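Local coordinates for periplasmic binding protein (Veillonella parvula, PDB 4OVK) that probably captures a solute outside the cell membrane and delivers it to an ABC transporter for uptake, at residues A[180-194]-A[207-221]. Numbering follows the deposited sequence.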
# COMPACT_ATOMS: atom_id res chain seq x y z
N LYS A 180 -22.58 6.71 -1.32
CA LYS A 180 -22.29 5.39 -1.88
C LYS A 180 -21.03 5.45 -2.73
O LYS A 180 -20.94 6.24 -3.67
CB LYS A 180 -23.47 4.89 -2.71
CG LYS A 180 -23.35 3.43 -3.11
CD LYS A 180 -24.54 2.95 -3.92
CE LYS A 180 -25.84 3.02 -3.14
NZ LYS A 180 -26.89 2.24 -3.82
N VAL A 181 -20.06 4.59 -2.39
CA VAL A 181 -18.72 4.64 -2.98
C VAL A 181 -18.40 3.33 -3.68
O VAL A 181 -18.59 2.25 -3.09
CB VAL A 181 -17.62 4.91 -1.92
CG1 VAL A 181 -16.26 5.08 -2.58
CG2 VAL A 181 -17.97 6.12 -1.05
N LEU A 182 -17.91 3.45 -4.91
CA LEU A 182 -17.46 2.31 -5.73
C LEU A 182 -15.95 2.42 -5.90
O LEU A 182 -15.44 3.48 -6.31
CB LEU A 182 -18.12 2.35 -7.10
CG LEU A 182 -17.77 1.18 -8.02
CD1 LEU A 182 -18.35 -0.12 -7.47
CD2 LEU A 182 -18.27 1.44 -9.43
N TYR A 183 -15.23 1.34 -5.60
CA TYR A 183 -13.79 1.29 -5.85
C TYR A 183 -13.59 0.45 -7.11
O TYR A 183 -13.73 -0.77 -7.09
CB TYR A 183 -13.06 0.71 -4.63
CG TYR A 183 -11.64 1.25 -4.40
CD1 TYR A 183 -10.64 1.04 -5.33
CD2 TYR A 183 -11.32 1.96 -3.25
CE1 TYR A 183 -9.34 1.51 -5.11
CE2 TYR A 183 -10.04 2.46 -3.03
CZ TYR A 183 -9.05 2.21 -3.96
OH TYR A 183 -7.78 2.68 -3.72
N LEU A 184 -13.33 1.13 -8.22
CA LEU A 184 -13.20 0.51 -9.53
C LEU A 184 -11.73 0.20 -9.81
O LEU A 184 -10.88 1.10 -9.76
CB LEU A 184 -13.80 1.45 -10.61
CG LEU A 184 -13.77 0.99 -12.08
CD1 LEU A 184 -14.60 -0.27 -12.32
CD2 LEU A 184 -14.27 2.12 -12.99
N GLN A 185 -11.41 -1.07 -10.08
CA GLN A 185 -10.02 -1.46 -10.29
C GLN A 185 -9.47 -1.05 -11.65
O GLN A 185 -8.31 -0.62 -11.76
CB GLN A 185 -9.82 -2.97 -10.16
CG GLN A 185 -8.35 -3.33 -9.90
CD GLN A 185 -8.07 -4.82 -9.80
OE1 GLN A 185 -7.10 -5.24 -9.17
NE2 GLN A 185 -8.90 -5.63 -10.44
N ASN A 186 -10.28 -1.22 -12.70
CA ASN A 186 -9.76 -1.17 -14.07
C ASN A 186 -10.83 -0.83 -15.11
O ASN A 186 -11.93 -0.42 -14.75
CB ASN A 186 -9.06 -2.50 -14.39
CG ASN A 186 -9.96 -3.70 -14.24
OD1 ASN A 186 -11.16 -3.63 -14.45
ND2 ASN A 186 -9.35 -4.84 -13.91
N LYS A 187 -10.48 -1.00 -16.39
CA LYS A 187 -11.38 -0.71 -17.51
C LYS A 187 -12.26 -1.90 -17.89
O LYS A 187 -12.95 -1.86 -18.92
CB LYS A 187 -10.56 -0.28 -18.73
CG LYS A 187 -9.68 0.93 -18.46
CD LYS A 187 -8.98 1.43 -19.71
CE LYS A 187 -7.66 0.73 -19.94
NZ LYS A 187 -6.66 0.98 -18.87
N ASN A 188 -12.26 -2.95 -17.06
CA ASN A 188 -12.96 -4.19 -17.35
C ASN A 188 -13.99 -4.52 -16.27
O ASN A 188 -14.24 -5.69 -15.98
CB ASN A 188 -11.95 -5.33 -17.52
CG ASN A 188 -12.49 -6.49 -18.34
OD1 ASN A 188 -13.36 -6.31 -19.20
ND2 ASN A 188 -11.97 -7.69 -18.09
N LEU A 189 -14.58 -3.48 -15.66
CA LEU A 189 -15.71 -3.64 -14.74
C LEU A 189 -15.40 -4.50 -13.52
O LEU A 189 -16.28 -5.18 -12.97
CB LEU A 189 -16.94 -4.17 -15.49
CG LEU A 189 -17.49 -3.23 -16.56
CD1 LEU A 189 -18.48 -3.95 -17.47
CD2 LEU A 189 -18.13 -2.01 -15.91
N THR A 190 -14.15 -4.46 -13.08
CA THR A 190 -13.74 -5.16 -11.87
C THR A 190 -13.70 -4.17 -10.72
O THR A 190 -13.09 -3.10 -10.82
CB THR A 190 -12.36 -5.81 -12.06
OG1 THR A 190 -12.43 -6.70 -13.18
CG2 THR A 190 -11.96 -6.60 -10.82
N VAL A 191 -14.35 -4.55 -9.62
CA VAL A 191 -14.56 -3.66 -8.49
C VAL A 191 -14.11 -4.35 -7.20
O VAL A 191 -13.98 -5.58 -7.16
CB VAL A 191 -16.04 -3.23 -8.37
CG1 VAL A 191 -16.52 -2.64 -9.69
CG2 VAL A 191 -16.94 -4.41 -7.97
N ALA A 192 -13.87 -3.55 -6.17
CA ALA A 192 -13.52 -4.06 -4.85
C ALA A 192 -14.75 -4.67 -4.19
O ALA A 192 -15.77 -4.00 -4.03
CB ALA A 192 -12.98 -2.94 -3.99
N GLY A 193 -14.65 -5.94 -3.81
CA GLY A 193 -15.76 -6.68 -3.20
C GLY A 193 -15.70 -6.66 -1.68
O GLY A 193 -14.81 -6.03 -1.09
N ASN A 194 -16.63 -7.35 -1.04
CA ASN A 194 -16.77 -7.24 0.42
C ASN A 194 -15.72 -8.01 1.25
O ASN A 194 -15.75 -7.96 2.47
CB ASN A 194 -18.19 -7.59 0.87
CG ASN A 194 -18.58 -9.03 0.59
OD1 ASN A 194 -17.77 -9.95 0.72
ND2 ASN A 194 -19.84 -9.22 0.21
N GLY A 207 -18.42 5.97 4.32
CA GLY A 207 -19.11 5.70 3.07
C GLY A 207 -19.89 4.41 3.14
O GLY A 207 -19.65 3.56 4.02
N GLU A 208 -20.85 4.28 2.22
CA GLU A 208 -21.54 3.02 2.01
C GLU A 208 -20.88 2.37 0.82
O GLU A 208 -20.63 3.02 -0.19
CB GLU A 208 -23.03 3.23 1.75
CG GLU A 208 -23.77 1.95 1.34
CD GLU A 208 -25.26 2.14 1.12
OE1 GLU A 208 -25.79 3.25 1.37
OE2 GLU A 208 -25.92 1.15 0.69
N ASN A 209 -20.60 1.07 0.92
CA ASN A 209 -20.06 0.32 -0.20
C ASN A 209 -21.11 -0.00 -1.26
O ASN A 209 -22.03 -0.79 -1.01
CB ASN A 209 -19.44 -0.96 0.32
CG ASN A 209 -18.11 -0.71 0.98
OD1 ASN A 209 -17.17 -0.29 0.32
ND2 ASN A 209 -18.04 -0.94 2.29
N ALA A 210 -20.96 0.59 -2.44
CA ALA A 210 -21.82 0.26 -3.58
C ALA A 210 -21.84 -1.24 -3.86
O ALA A 210 -22.89 -1.79 -4.19
CB ALA A 210 -21.38 1.02 -4.83
N ALA A 211 -20.68 -1.89 -3.73
CA ALA A 211 -20.52 -3.33 -4.01
C ALA A 211 -20.57 -4.21 -2.75
O ALA A 211 -20.00 -5.30 -2.71
CB ALA A 211 -19.21 -3.56 -4.76
N LYS A 212 -21.28 -3.72 -1.74
CA LYS A 212 -21.48 -4.40 -0.45
C LYS A 212 -21.89 -5.87 -0.56
O LYS A 212 -21.46 -6.71 0.24
CB LYS A 212 -22.55 -3.59 0.31
CG LYS A 212 -23.28 -4.28 1.44
CD LYS A 212 -24.39 -3.37 1.96
CE LYS A 212 -25.60 -3.41 1.04
NZ LYS A 212 -26.26 -2.08 0.96
N ASP A 213 -22.72 -6.18 -1.55
CA ASP A 213 -23.23 -7.55 -1.72
C ASP A 213 -22.47 -8.36 -2.77
O ASP A 213 -22.91 -9.44 -3.13
CB ASP A 213 -24.73 -7.51 -2.02
CG ASP A 213 -25.54 -6.88 -0.88
OD1 ASP A 213 -25.26 -7.19 0.30
OD2 ASP A 213 -26.45 -6.08 -1.16
N THR A 214 -21.33 -7.85 -3.22
CA THR A 214 -20.45 -8.57 -4.15
C THR A 214 -19.29 -9.19 -3.37
O THR A 214 -18.56 -8.48 -2.68
CB THR A 214 -19.92 -7.64 -5.26
OG1 THR A 214 -21.01 -7.14 -6.04
CG2 THR A 214 -18.95 -8.37 -6.19
N LYS A 215 -19.11 -10.50 -3.49
CA LYS A 215 -18.10 -11.24 -2.73
C LYS A 215 -16.73 -11.09 -3.38
O LYS A 215 -16.63 -10.69 -4.53
CB LYS A 215 -18.46 -12.74 -2.68
CG LYS A 215 -19.83 -13.06 -2.11
CD LYS A 215 -20.18 -14.52 -2.34
CE LYS A 215 -21.67 -14.78 -2.14
NZ LYS A 215 -22.12 -14.44 -0.77
N GLY A 216 -15.68 -11.43 -2.63
CA GLY A 216 -14.30 -11.46 -3.16
C GLY A 216 -13.54 -10.18 -2.88
O GLY A 216 -14.11 -9.22 -2.35
N SER A 217 -12.25 -10.15 -3.23
CA SER A 217 -11.44 -8.94 -3.04
C SER A 217 -11.58 -8.00 -4.24
O SER A 217 -11.97 -6.84 -4.08
CB SER A 217 -9.98 -9.27 -2.72
OG SER A 217 -9.34 -9.96 -3.78
N TRP A 218 -11.29 -8.52 -5.44
CA TRP A 218 -11.53 -7.83 -6.70
C TRP A 218 -12.41 -8.72 -7.58
O TRP A 218 -12.04 -9.86 -7.89
CB TRP A 218 -10.21 -7.52 -7.42
CG TRP A 218 -9.30 -6.55 -6.68
CD1 TRP A 218 -8.12 -6.85 -6.05
CD2 TRP A 218 -9.50 -5.14 -6.50
NE1 TRP A 218 -7.58 -5.72 -5.49
CE2 TRP A 218 -8.40 -4.65 -5.75
CE3 TRP A 218 -10.49 -4.25 -6.90
CZ2 TRP A 218 -8.28 -3.31 -5.39
CZ3 TRP A 218 -10.37 -2.91 -6.54
CH2 TRP A 218 -9.27 -2.45 -5.80
N THR A 219 -13.57 -8.21 -7.99
CA THR A 219 -14.58 -9.04 -8.63
C THR A 219 -15.23 -8.34 -9.83
O THR A 219 -15.61 -7.18 -9.74
CB THR A 219 -15.67 -9.40 -7.61
OG1 THR A 219 -15.08 -10.11 -6.51
CG2 THR A 219 -16.78 -10.25 -8.25
N LYS A 220 -15.35 -9.07 -10.94
CA LYS A 220 -15.97 -8.53 -12.14
C LYS A 220 -17.49 -8.52 -11.98
O LYS A 220 -18.09 -9.49 -11.53
CB LYS A 220 -15.55 -9.33 -13.39
CG LYS A 220 -16.14 -8.78 -14.68
CD LYS A 220 -15.39 -9.24 -15.92
CE LYS A 220 -15.95 -8.53 -17.15
NZ LYS A 220 -15.27 -8.94 -18.42
N VAL A 221 -18.11 -7.40 -12.36
CA VAL A 221 -19.56 -7.22 -12.31
C VAL A 221 -20.06 -6.68 -13.66
O VAL A 221 -19.26 -6.42 -14.56
CB VAL A 221 -19.99 -6.28 -11.16
CG1 VAL A 221 -19.44 -6.79 -9.82
CG2 VAL A 221 -19.55 -4.84 -11.41
O HOH W 1 -17.89 -0.54 -2.52
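Trp218 packs its face against the amide of Gln185 on the beta hairpin formed by the end of strand 180-184 and strand 190-192, with 218-220 added antiparallel to 190-192, at the margin of the parallel sheet of one lobe of this periplasmic binding protein. In that sheet strand 208-209 is outermost, next to 180-184, and helix 197-204 links the two segments. From Trp218 CB, which meets Gln185 NE2 (3.8 Å) and Thr190 CG2, the side chain leaves with CG anti to its own carbonyl carbon (chi1 -65°), which lays the indole back across strand 190-192. CG, CD1, CD2, NE1 and CE2, the five-membered ring, all lie against Gln185 OE1, 3.4 Å above the plane; amide and indole stack 8° apart, and Gln185 CG makes a CH-pi contact 3.9 Å from the centroid of the six-membered ring. CE3 and CZ3 reach Ala192 N, and CZ3 also meets Ala192 CB at 3.6 Å. At the far rim CH2 touches Tyr183 CD1, which lies in the indole plane; the Tyr183 hydroxyl bonds to Asp279. Without the indole, as with an alanine here, the Gln185 amide would probably lose its stacking surface and be free to turn, with a gap beside Ala192 and Tyr183. On the opposite face of the strand pair, Val191 CG2 rests on Ala211 CB and lies 3.9 Å from Val221 CG1. Val191 exchanges backbone N-H...O bonds with Thr219 in both directions; Val221 N to Leu189 O and Gly193 N to Ser217 O close the two ends. Val181 donates to Glu208 O and accepts from Ala210 N; a water donates to Val181 O and Asn209 OD1. Asn194 clasps the turns of 209-214: its N donates to Thr214 O (2.8 Å), while ND2 donates to Lys212 O at 3.0 Å, the acceptor only 4° out of the Asn194 amide plane.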